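Local coordinates for protein phosphoserine aminotransferase (Bacillus circulans, PDB 2C0R) that catalyses the reversible, pyridoxal-phosphate-dependent transamination between phosphoserine and 2-oxoglutarate, and between 4-phosphohydroxythreonine and 2-oxoglutarate, in serine and pyridoxine biosynthesis, at residues Val70-Gly75 with Val204-Val209; Ala82-Asn87 with Leu225-Tyr230; Glu152-Ala157 with His328-Gly333. The protein carries 1 engineered substitution. One frame throughout, in Å; residues are numbered along the deposited sequence. Where two conformers were deposited one is given.

Overall arrangement
From the N terminus, strand 68-73 runs directly into helix 76-88, so the first segments of contacts 1 and 2 are neighbours in sequence. The chain then builds most of the large mixed sheet, passing through 152-157 beside the cofactor, before 204-209 returns to pair with 70-75 and close contact 1. Next 225-230 meets 82-87 and closes contact 2, whose Tyr227 and Tyr230 pack on Leu71 and Ile73 of contact 1. Contact 3 closes last, tying the loop before strand 334-337 to the cofactor-side loop before strand 157-158. All three closures cross one another along the chain. The centre of contact 3 lies about 25 Å from that of contact 1.

Contact 1 (Val70-Gly75 with Val204-Val209); sequences VLFIQG and VTVVIV
The Phe72 ring has Val206 CG2 and Thr205 O at its edge, near its plane; CE2 lies 4.2 Å from Val206 CG2, and the two side chains run alongside each other in the same direction. Val204 CG1 comes in obliquely, 3.9 Å from Phe72 CB, while His51 of helix 45-61 makes an edge-to-face contact with the ring. Val70 shares this face of the sheet with Phe72, Val206 and Ile208, and helix 45-61 packs against it. The other face carries Leu71, Ile73, Thr205 and Val207. There Ile73 lays CD1 3.8 Å from Val207 CG2, and Gln80 of helix 76-88 packs on this pair. Two hydrogen-bonded pairs hold the backbones together: Leu71 N gives to Val207 O at 2.7 Å and Val207 N returns to Leu71 O, and Ile73 and Thr205 repeat the exchange, with Thr205 N to Ile73 O the most bent of the four (147°). Beyond the strand, Gln74 OE1 and Gly75 N bond reciprocally with Gly75 N and Gln74 OE1 of the second subunit. This is antiparallel pairing of strand 68-73, outermost within the subunit, with 205-210, itself antiparallel to 190-194, in the seven-stranded mixed sheet of a PLP-dependent aminotransferase fold.

Contact 2 (Ala82-Asn87 with Leu225-Tyr230); sequences AMIPMN and LRYDTY
Asn87 ND2 gives two hydrogen bonds, one across the contact to Leu225 O at 2.7 Å and one within its own helix to Met83 O at 2.9 Å, and both acceptors lie close to the amide plane. Met83 O also accepts from Asn87 N, on the opposite face of its carbonyl plane. Asn87 OD1 in turn receives Tyr227 N at 3.1 Å, a straight bond (170°) whose donor sits above the carbonyl plane. One side-chain amide thus joins its own helix turn to the backbone on both sides of Arg226, and its three bonds fix the amide's rotation. Its CG also lies 3.3 Å from Tyr227 CD1. Helix 76-88, which follows strand 68-73 of the central sheet, is bound in this way to the chain that leads into helix 227-232. Met83, with CG anti to the backbone N (chi1 -167°) and the chain extended beyond it, carries CE over one face of the Tyr227 ring, offset toward the rim and 3.7 Å from the centroid; SD adds an oblique Met-aromatic contact. CE also touches Tyr230 CE1, while Leu225 CD2 packs on Met83 CG at 3.8 Å. The other branch of Leu225, CD1, meets Met86 SD; Leu225 packs on Leu225 of the second subunit and Met86 on its Pro222.

Contact 3 (Glu152-Ala157 with His328-Gly333); sequences ETIEGA and HRSVGG. With PLP (pyridoxal-5'-phosphate), chain C.
Ile154 CD1 sits over the centre of one face of the His328 ring, 3.7 Å from the centroid and only 5° off the ring normal, a CH-pi contact. CG1 of Ile154 lies anti to the carbonyl carbon (chi1 -75°) and carries CD1 over the imidazole, while CG2, anti to the backbone N, packs on Val331 CG1 at 3.6 Å. One water bridges the backbones, giving to Ile154 O (3.0 Å) and accepting from His328 N (2.8 Å). At the edge of the imidazole, Ser330 OG is hydrogen-bonded to ND1 at 2.8 Å, and Ser330 N adds a longer bond tilted from the ring plane. His328 O accepts from Val331 N and Gly332 N, which folds the loop into a compact turn. In segment 152-157, Gly156 and Ala157 both face Glu152 in a G1 beta bulge, and the Glu152 carboxylate bonds to Thr100 and to the start of helix 102-114. Thr153 OG1 is hydrogen-bonded to O3 of pyridoxal-5'-phosphate at 2.5 Å and also to Ser176. Ile154, next in sequence, packs on Trp103 as well, so loop 328-333 touches the residue beside a cofactor ligand through CH-pi and apolar packing and one water, without a direct polar bond between the two loops.

Contact 1 (Val70-Gly75 with Val204-Val209)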
loop_
_atom_site.group_PDB
_atom_site.type_symbol
_atom_site.label_atom_id
_atom_site.label_comp_id
_atom_site.label_asym_id
_atom_site.label_seq_id
_atom_site.Cartn_x
_atom_site.Cartn_y
_atom_site.Cartn_z
ATOM N N VAL A 70 -4.222 4.919 -16.354
ATOM C CA VAL A 70 -3.620 3.979 -15.419
ATOM C C VAL A 70 -3.607 4.632 -14.029
ATOM O O VAL A 70 -3.007 5.690 -13.866
ATOM C CB VAL A 70 -2.203 3.587 -15.850
ATOM C CG1 VAL A 70 -1.544 2.672 -14.840
ATOM C CG2 VAL A 70 -2.228 2.979 -17.246
ATOM N N LEU A 71 -4.286 3.986 -13.089
ATOM C CA LEU A 71 -4.298 4.409 -11.717
ATOM C C LEU A 71 -3.477 3.467 -10.856
ATOM O O LEU A 71 -3.446 2.276 -11.133
ATOM C CB LEU A 71 -5.756 4.430 -11.186
ATOM C CG LEU A 71 -6.749 5.170 -12.059
ATOM C CD1 LEU A 71 -8.152 5.015 -11.466
ATOM C CD2 LEU A 71 -6.394 6.641 -12.252
ATOM N N PHE A 72 -2.893 4.005 -9.806
ATOM C CA PHE A 72 -2.221 3.201 -8.803
ATOM C C PHE A 72 -2.982 3.409 -7.502
ATOM O O PHE A 72 -3.021 4.551 -6.976
ATOM C CB PHE A 72 -0.781 3.623 -8.643
ATOM C CG PHE A 72 0.025 3.471 -9.930
ATOM C CD1 PHE A 72 0.656 4.572 -10.494
ATOM C CD2 PHE A 72 0.098 2.213 -10.521
ATOM C CE1 PHE A 72 1.388 4.487 -11.668
ATOM C CE2 PHE A 72 0.797 2.142 -11.701
ATOM C CZ PHE A 72 1.399 3.252 -12.286
ATOM N N ILE A 73 -3.578 2.346 -7.015
ATOM C CA ILE A 73 -4.447 2.390 -5.831
ATOM C C ILE A 73 -3.925 1.437 -4.787
ATOM O O ILE A 73 -3.481 0.340 -5.171
ATOM C CB ILE A 73 -5.893 2.081 -6.231
ATOM C CG1 ILE A 73 -6.314 2.962 -7.397
ATOM C CG2 ILE A 73 -6.787 2.195 -5.016
ATOM C CD1 ILE A 73 -7.767 2.871 -7.877
ATOM N N GLN A 74 -3.971 1.806 -3.519
ATOM C CA GLN A 74 -3.573 0.876 -2.474
ATOM C C GLN A 74 -4.755 -0.020 -2.149
ATOM O O GLN A 74 -5.899 0.240 -2.544
ATOM C CB GLN A 74 -3.063 1.631 -1.235
ATOM C CG GLN A 74 -1.845 2.507 -1.511
ATOM C CD GLN A 74 -1.379 3.217 -0.269
ATOM O OE1 GLN A 74 -1.135 2.552 0.712
ATOM N NE2 GLN A 74 -1.258 4.561 -0.326
ATOM N N GLY A 75 -4.425 -1.060 -1.359
ATOM C CA GLY A 75 -5.437 -1.912 -0.776
ATOM C C GLY A 75 -5.627 -3.262 -1.443
ATOM O O GLY A 75 -6.517 -4.031 -0.997
ATOM N N VAL A 204 0.774 -2.203 -4.296
ATOM C CA VAL A 204 0.213 -1.361 -5.330
ATOM C C VAL A 204 -0.812 -2.208 -6.127
ATOM O O VAL A 204 -0.521 -3.363 -6.459
ATOM C CB VAL A 204 1.224 -0.893 -6.391
ATOM C CG1 VAL A 204 0.643 0.306 -7.145
ATOM C CG2 VAL A 204 2.578 -0.587 -5.790
ATOM N N THR A 205 -1.941 -1.630 -6.410
ATOM C CA THR A 205 -2.907 -2.244 -7.333
ATOM C C THR A 205 -2.952 -1.359 -8.558
ATOM O O THR A 205 -3.132 -0.127 -8.460
ATOM C CB THR A 205 -4.278 -2.331 -6.632
ATOM O OG1 THR A 205 -4.100 -3.067 -5.413
ATOM C CG2 THR A 205 -5.280 -3.090 -7.486
ATOM N N VAL A 206 -2.793 -1.975 -9.717
ATOM C CA VAL A 206 -2.911 -1.265 -10.984
ATOM C C VAL A 206 -4.347 -1.344 -11.439
ATOM O O VAL A 206 -4.882 -2.441 -11.484
ATOM C CB VAL A 206 -2.005 -1.938 -12.027
ATOM C CG1 VAL A 206 -2.262 -1.304 -13.389
ATOM C CG2 VAL A 206 -0.575 -1.800 -11.582
ATOM N N VAL A 207 -4.936 -0.195 -11.689
ATOM C CA VAL A 207 -6.313 -0.118 -12.169
ATOM C C VAL A 207 -6.326 0.680 -13.458
ATOM O O VAL A 207 -5.885 1.837 -13.452
ATOM C CB VAL A 207 -7.244 0.525 -11.130
ATOM C CG1 VAL A 207 -8.667 0.665 -11.674
ATOM C CG2 VAL A 207 -7.223 -0.270 -9.853
ATOM N N ILE A 208 -6.717 0.066 -14.554
ATOM C CA ILE A 208 -6.708 0.753 -15.838
ATOM C C ILE A 208 -8.164 0.944 -16.233
ATOM O O ILE A 208 -8.858 -0.064 -16.362
ATOM C CB ILE A 208 -5.976 -0.064 -16.903
ATOM C CG1 ILE A 208 -4.592 -0.556 -16.415
ATOM C CG2 ILE A 208 -5.858 0.719 -18.192
ATOM C CD1 ILE A 208 -3.843 -1.345 -17.470
ATOM N N VAL A 209 -8.597 2.181 -16.368
ATOM C CA VAL A 209 -10.006 2.467 -16.474
ATOM C C VAL A 209 -10.265 3.382 -17.656
ATOM O O VAL A 209 -9.532 4.302 -17.969
ATOM C CB VAL A 209 -10.498 3.069 -15.140
ATOM C CG1 VAL A 209 -9.862 4.445 -14.869
ATOM C CG2 VAL A 209 -12.004 3.083 -15.142
#

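Contact 2 (Ala82-Asn87 with Leu225-Tyr230)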
loop_
_atom_site.group_PDB
_atom_site.type_symbol
_atom_site.label_atom_id
_atom_site.label_comp_id
_atom_site.label_asym_id
_atom_site.label_seq_id
_atom_site.Cartn_x
_atom_site.Cartn_y
_atom_site.Cartn_z
ATOM N N ALA A 82 -14.598 -4.181 -3.607
ATOM C CA ALA A 82 -15.557 -3.232 -3.009
ATOM C C ALA A 82 -15.676 -1.957 -3.822
ATOM O O ALA A 82 -16.778 -1.444 -4.063
ATOM C CB ALA A 82 -15.156 -2.937 -1.578
ATOM N N MET A 83 -14.509 -1.459 -4.223
ATOM C CA MET A 83 -14.577 -0.156 -4.923
ATOM C C MET A 83 -15.321 -0.186 -6.248
ATOM O O MET A 83 -16.005 0.771 -6.609
ATOM C CB MET A 83 -13.136 0.307 -5.075
ATOM C CG MET A 83 -13.008 1.767 -5.481
ATOM S SD MET A 83 -11.240 2.234 -5.378
ATOM C CE MET A 83 -11.406 3.872 -6.163
ATOM N N ILE A 84 -15.229 -1.309 -6.981
ATOM C CA ILE A 84 -15.973 -1.403 -8.265
ATOM C C ILE A 84 -17.494 -1.294 -8.067
ATOM O O ILE A 84 -18.132 -0.367 -8.633
ATOM C CB ILE A 84 -15.505 -2.704 -8.980
ATOM C CG1 ILE A 84 -14.083 -2.595 -9.492
ATOM C CG2 ILE A 84 -16.480 -3.111 -10.086
ATOM C CD1 ILE A 84 -13.411 -3.947 -9.627
ATOM N N PRO A 85 -18.157 -2.146 -7.292
ATOM C CA PRO A 85 -19.608 -1.940 -7.114
ATOM C C PRO A 85 -19.904 -0.625 -6.417
ATOM O O PRO A 85 -20.923 0.030 -6.724
ATOM C CB PRO A 85 -20.008 -3.127 -6.232
ATOM C CG PRO A 85 -18.758 -3.674 -5.629
ATOM C CD PRO A 85 -17.681 -3.362 -6.623
ATOM N N MET A 86 -19.078 -0.179 -5.479
ATOM C CA MET A 86 -19.359 1.139 -4.864
ATOM C C MET A 86 -19.429 2.235 -5.907
ATOM O O MET A 86 -20.238 3.173 -5.766
ATOM C CB MET A 86 -18.286 1.450 -3.808
ATOM C CG MET A 86 -18.444 0.620 -2.548
ATOM S SD MET A 86 -17.025 0.825 -1.416
ATOM C CE MET A 86 -17.901 1.705 -0.112
ATOM N N ASN A 87 -18.575 2.160 -6.913
ATOM C CA ASN A 87 -18.542 3.249 -7.889
ATOM C C ASN A 87 -19.587 3.060 -8.993
ATOM O O ASN A 87 -20.044 4.089 -9.510
ATOM C CB ASN A 87 -17.157 3.388 -8.524
ATOM C CG ASN A 87 -16.233 4.210 -7.651
ATOM O OD1 ASN A 87 -16.068 5.392 -7.951
ATOM N ND2 ASN A 87 -15.694 3.625 -6.590
ATOM N N LEU A 225 -12.297 6.160 -1.940
ATOM C CA LEU A 225 -12.936 5.056 -2.643
ATOM C C LEU A 225 -13.679 5.524 -3.879
ATOM O O LEU A 225 -14.471 4.765 -4.437
ATOM C CB LEU A 225 -13.864 4.289 -1.700
ATOM C CG LEU A 225 -13.038 3.288 -0.868
ATOM C CD1 LEU A 225 -13.966 2.810 0.241
ATOM C CD2 LEU A 225 -12.489 2.149 -1.707
ATOM N N ARG A 226 -13.389 6.733 -4.329
ATOM C CA ARG A 226 -13.934 7.235 -5.581
ATOM C C ARG A 226 -12.887 7.110 -6.665
ATOM O O ARG A 226 -11.736 7.541 -6.435
ATOM C CB ARG A 226 -14.306 8.726 -5.459
ATOM C CG ARG A 226 -15.580 8.922 -4.650
ATOM C CD ARG A 226 -15.760 10.400 -4.290
ATOM N NE ARG A 226 -15.921 11.223 -5.488
ATOM C CZ ARG A 226 -16.543 12.404 -5.517
ATOM N NH1 ARG A 226 -17.109 12.958 -4.453
ATOM N NH2 ARG A 226 -16.584 13.007 -6.701
ATOM N N TYR A 227 -13.212 6.557 -7.832
ATOM C CA TYR A 227 -12.188 6.571 -8.882
ATOM C C TYR A 227 -11.790 7.972 -9.325
ATOM O O TYR A 227 -10.614 8.130 -9.656
ATOM C CB TYR A 227 -12.649 5.755 -10.129
ATOM C CG TYR A 227 -12.625 4.280 -9.795
ATOM C CD1 TYR A 227 -13.793 3.544 -9.758
ATOM C CD2 TYR A 227 -11.418 3.618 -9.522
ATOM C CE1 TYR A 227 -13.815 2.202 -9.474
ATOM C CE2 TYR A 227 -11.422 2.244 -9.207
ATOM C CZ TYR A 227 -12.626 1.567 -9.189
ATOM O OH TYR A 227 -12.636 0.257 -8.869
ATOM N N ASP A 228 -12.720 8.936 -9.356
ATOM C CA ASP A 228 -12.291 10.270 -9.858
ATOM C C ASP A 228 -11.268 10.906 -8.942
ATOM O O ASP A 228 -10.461 11.754 -9.386
ATOM C CB ASP A 228 -13.548 11.119 -10.083
ATOM C CG ASP A 228 -14.396 11.431 -8.869
ATOM O OD1 ASP A 228 -14.072 11.087 -7.718
ATOM O OD2 ASP A 228 -15.475 12.041 -9.090
ATOM N N THR A 229 -11.228 10.512 -7.674
ATOM C CA THR A 229 -10.108 11.005 -6.821
ATOM C C THR A 229 -8.766 10.654 -7.430
ATOM O O THR A 229 -7.807 11.420 -7.364
ATOM C CB THR A 229 -10.192 10.372 -5.421
ATOM O OG1 THR A 229 -11.430 10.830 -4.882
ATOM C CG2 THR A 229 -8.995 10.777 -4.540
ATOM N N TYR A 230 -8.642 9.426 -7.952
ATOM C CA TYR A 230 -7.375 8.970 -8.560
ATOM C C TYR A 230 -7.225 9.582 -9.935
ATOM O O TYR A 230 -6.107 10.003 -10.262
ATOM C CB TYR A 230 -7.304 7.434 -8.582
ATOM C CG TYR A 230 -7.367 6.896 -7.164
ATOM C CD1 TYR A 230 -8.548 6.641 -6.506
ATOM C CD2 TYR A 230 -6.175 6.653 -6.480
ATOM C CE1 TYR A 230 -8.587 6.155 -5.227
ATOM C CE2 TYR A 230 -6.189 6.168 -5.169
ATOM C CZ TYR A 230 -7.396 5.929 -4.557
ATOM O OH TYR A 230 -7.428 5.447 -3.260
#

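Contact 3 (Glu152-Ala157 with His328-Gly333)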
loop_
_atom_site.group_PDB
_atom_site.type_symbol
_atom_site.label_atom_id
_atom_site.label_comp_id
_atom_site.label_asym_id
_atom_site.label_seq_id
_atom_site.Cartn_x
_atom_site.Cartn_y
_atom_site.Cartn_z
ATOM N N GLU A 152 -8.086 -17.576 -12.582
ATOM C CA GLU A 152 -8.459 -18.024 -11.250
ATOM C C GLU A 152 -7.222 -18.688 -10.655
ATOM O O GLU A 152 -6.991 -19.885 -10.921
ATOM C CB GLU A 152 -9.644 -18.990 -11.329
ATOM C CG GLU A 152 -10.961 -18.238 -11.508
ATOM C CD GLU A 152 -11.471 -17.539 -10.263
ATOM O OE1 GLU A 152 -10.742 -17.448 -9.258
ATOM O OE2 GLU A 152 -12.625 -17.061 -10.284
ATOM N N THR A 153 -6.540 -17.882 -9.895
ATOM C CA THR A 153 -5.238 -18.213 -9.328
ATOM C C THR A 153 -5.241 -19.456 -8.457
ATOM O O THR A 153 -4.211 -20.144 -8.421
ATOM C CB THR A 153 -4.820 -17.028 -8.402
ATOM O OG1 THR A 153 -5.296 -15.837 -9.057
ATOM C CG2 THR A 153 -3.315 -17.027 -8.266
ATOM N N ILE A 154 -6.353 -19.704 -7.745
ATOM C CA ILE A 154 -6.373 -20.848 -6.815
ATOM C C ILE A 154 -6.750 -22.137 -7.524
ATOM O O ILE A 154 -6.203 -23.204 -7.221
ATOM C CB ILE A 154 -7.324 -20.533 -5.634
ATOM C CG1 ILE A 154 -6.644 -19.537 -4.696
ATOM C CG2 ILE A 154 -7.779 -21.803 -4.933
ATOM C CD1 ILE A 154 -7.535 -18.898 -3.655
ATOM N N GLU A 155 -7.711 -22.042 -8.444
ATOM C CA GLU A 155 -8.153 -23.234 -9.159
ATOM C C GLU A 155 -7.247 -23.595 -10.333
ATOM O O GLU A 155 -7.183 -24.772 -10.718
ATOM C CB GLU A 155 -9.594 -23.029 -9.633
ATOM C CG GLU A 155 -10.624 -23.340 -8.534
ATOM C CD GLU A 155 -10.822 -22.246 -7.517
ATOM O OE1 GLU A 155 -10.747 -21.088 -7.955
ATOM O OE2 GLU A 155 -11.035 -22.382 -6.290
ATOM N N GLY A 156 -6.536 -22.622 -10.902
ATOM C CA GLY A 156 -5.657 -22.901 -12.022
ATOM C C GLY A 156 -6.383 -22.842 -13.370
ATOM O O GLY A 156 -5.947 -23.485 -14.322
ATOM N N ALA A 157 -7.447 -22.046 -13.493
ATOM C CA ALA A 157 -8.210 -21.922 -14.715
ATOM C C ALA A 157 -7.986 -20.512 -15.272
ATOM O O ALA A 157 -7.754 -19.547 -14.519
ATOM C CB ALA A 157 -9.701 -22.157 -14.522
ATOM N N HIS A 328 -3.313 -23.925 -2.564
ATOM C CA HIS A 328 -3.901 -23.095 -1.495
ATOM C C HIS A 328 -4.707 -23.926 -0.527
ATOM O O HIS A 328 -5.282 -24.951 -0.907
ATOM C CB HIS A 328 -4.772 -22.099 -2.258
ATOM C CG HIS A 328 -5.421 -21.098 -1.347
ATOM N ND1 HIS A 328 -6.610 -21.284 -0.686
ATOM C CD2 HIS A 328 -4.988 -19.867 -1.014
ATOM C CE1 HIS A 328 -6.886 -20.208 0.027
ATOM N NE2 HIS A 328 -5.914 -19.336 -0.155
ATOM N N ARG A 329 -4.828 -23.587 0.756
ATOM C CA ARG A 329 -5.441 -24.570 1.654
ATOM C C ARG A 329 -6.901 -24.890 1.376
ATOM O O ARG A 329 -7.354 -25.965 1.779
ATOM C CB ARG A 329 -5.308 -24.083 3.106
ATOM C CG ARG A 329 -5.452 -22.577 3.247
ATOM C CD ARG A 329 -4.152 -21.901 3.641
ATOM N NE ARG A 329 -4.316 -20.948 4.754
ATOM C CZ ARG A 329 -3.265 -20.456 5.403
ATOM N NH1 ARG A 329 -3.380 -19.600 6.401
ATOM N NH2 ARG A 329 -2.039 -20.831 5.038
ATOM N N SER A 330 -7.674 -24.035 0.718
ATOM C CA SER A 330 -9.068 -24.358 0.469
ATOM C C SER A 330 -9.258 -25.424 -0.594
ATOM O O SER A 330 -10.387 -25.899 -0.748
ATOM C CB SER A 330 -9.852 -23.125 -0.021
ATOM O OG SER A 330 -9.107 -22.442 -1.011
ATOM N N VAL A 331 -8.181 -25.734 -1.321
ATOM C CA VAL A 331 -8.390 -26.640 -2.444
ATOM C C VAL A 331 -7.451 -27.829 -2.420
ATOM O O VAL A 331 -7.746 -28.821 -3.092
ATOM C CB VAL A 331 -8.246 -25.896 -3.787
ATOM C CG1 VAL A 331 -9.368 -24.872 -3.880
ATOM C CG2 VAL A 331 -6.894 -25.245 -3.892
ATOM N N GLY A 332 -6.375 -27.719 -1.667
ATOM C CA GLY A 332 -5.362 -28.765 -1.588
ATOM C C GLY A 332 -4.610 -28.942 -2.890
ATOM O O GLY A 332 -4.542 -28.030 -3.708
ATOM N N GLY A 333 -4.040 -30.125 -3.095
ATOM C CA GLY A 333 -3.246 -30.349 -4.282
ATOM C C GLY A 333 -1.974 -29.511 -4.207
ATOM O O GLY A 333 -1.515 -29.069 -3.150
HETATM N N1 PLP C . -7.802 -11.621 -7.372
HETATM C C2 PLP C . -6.940 -12.577 -7.819
HETATM C C2A PLP C . -7.257 -13.214 -9.171
HETATM C C3 PLP C . -5.842 -12.923 -7.088
HETATM O O3 PLP C . -4.941 -13.831 -7.552
HETATM C C4 PLP C . -5.582 -12.230 -5.917
HETATM C C4A PLP C . -4.350 -12.610 -5.094
HETATM C C5 PLP C . -6.510 -11.326 -5.444
HETATM C C6 PLP C . -7.575 -10.949 -6.199
HETATM C C5A PLP C . -6.327 -10.674 -4.067
HETATM O O4P PLP C . -5.294 -9.697 -4.124
HETATM P P PLP C . -4.871 -8.839 -2.849
HETATM O O1P PLP C . -3.898 -7.818 -3.370
HETATM O O2P PLP C . -4.233 -9.845 -1.915
HETATM O O3P PLP C . -6.124 -8.259 -2.296
HETATM O O HOH W 1 -4.061 -23.979 -5.254
#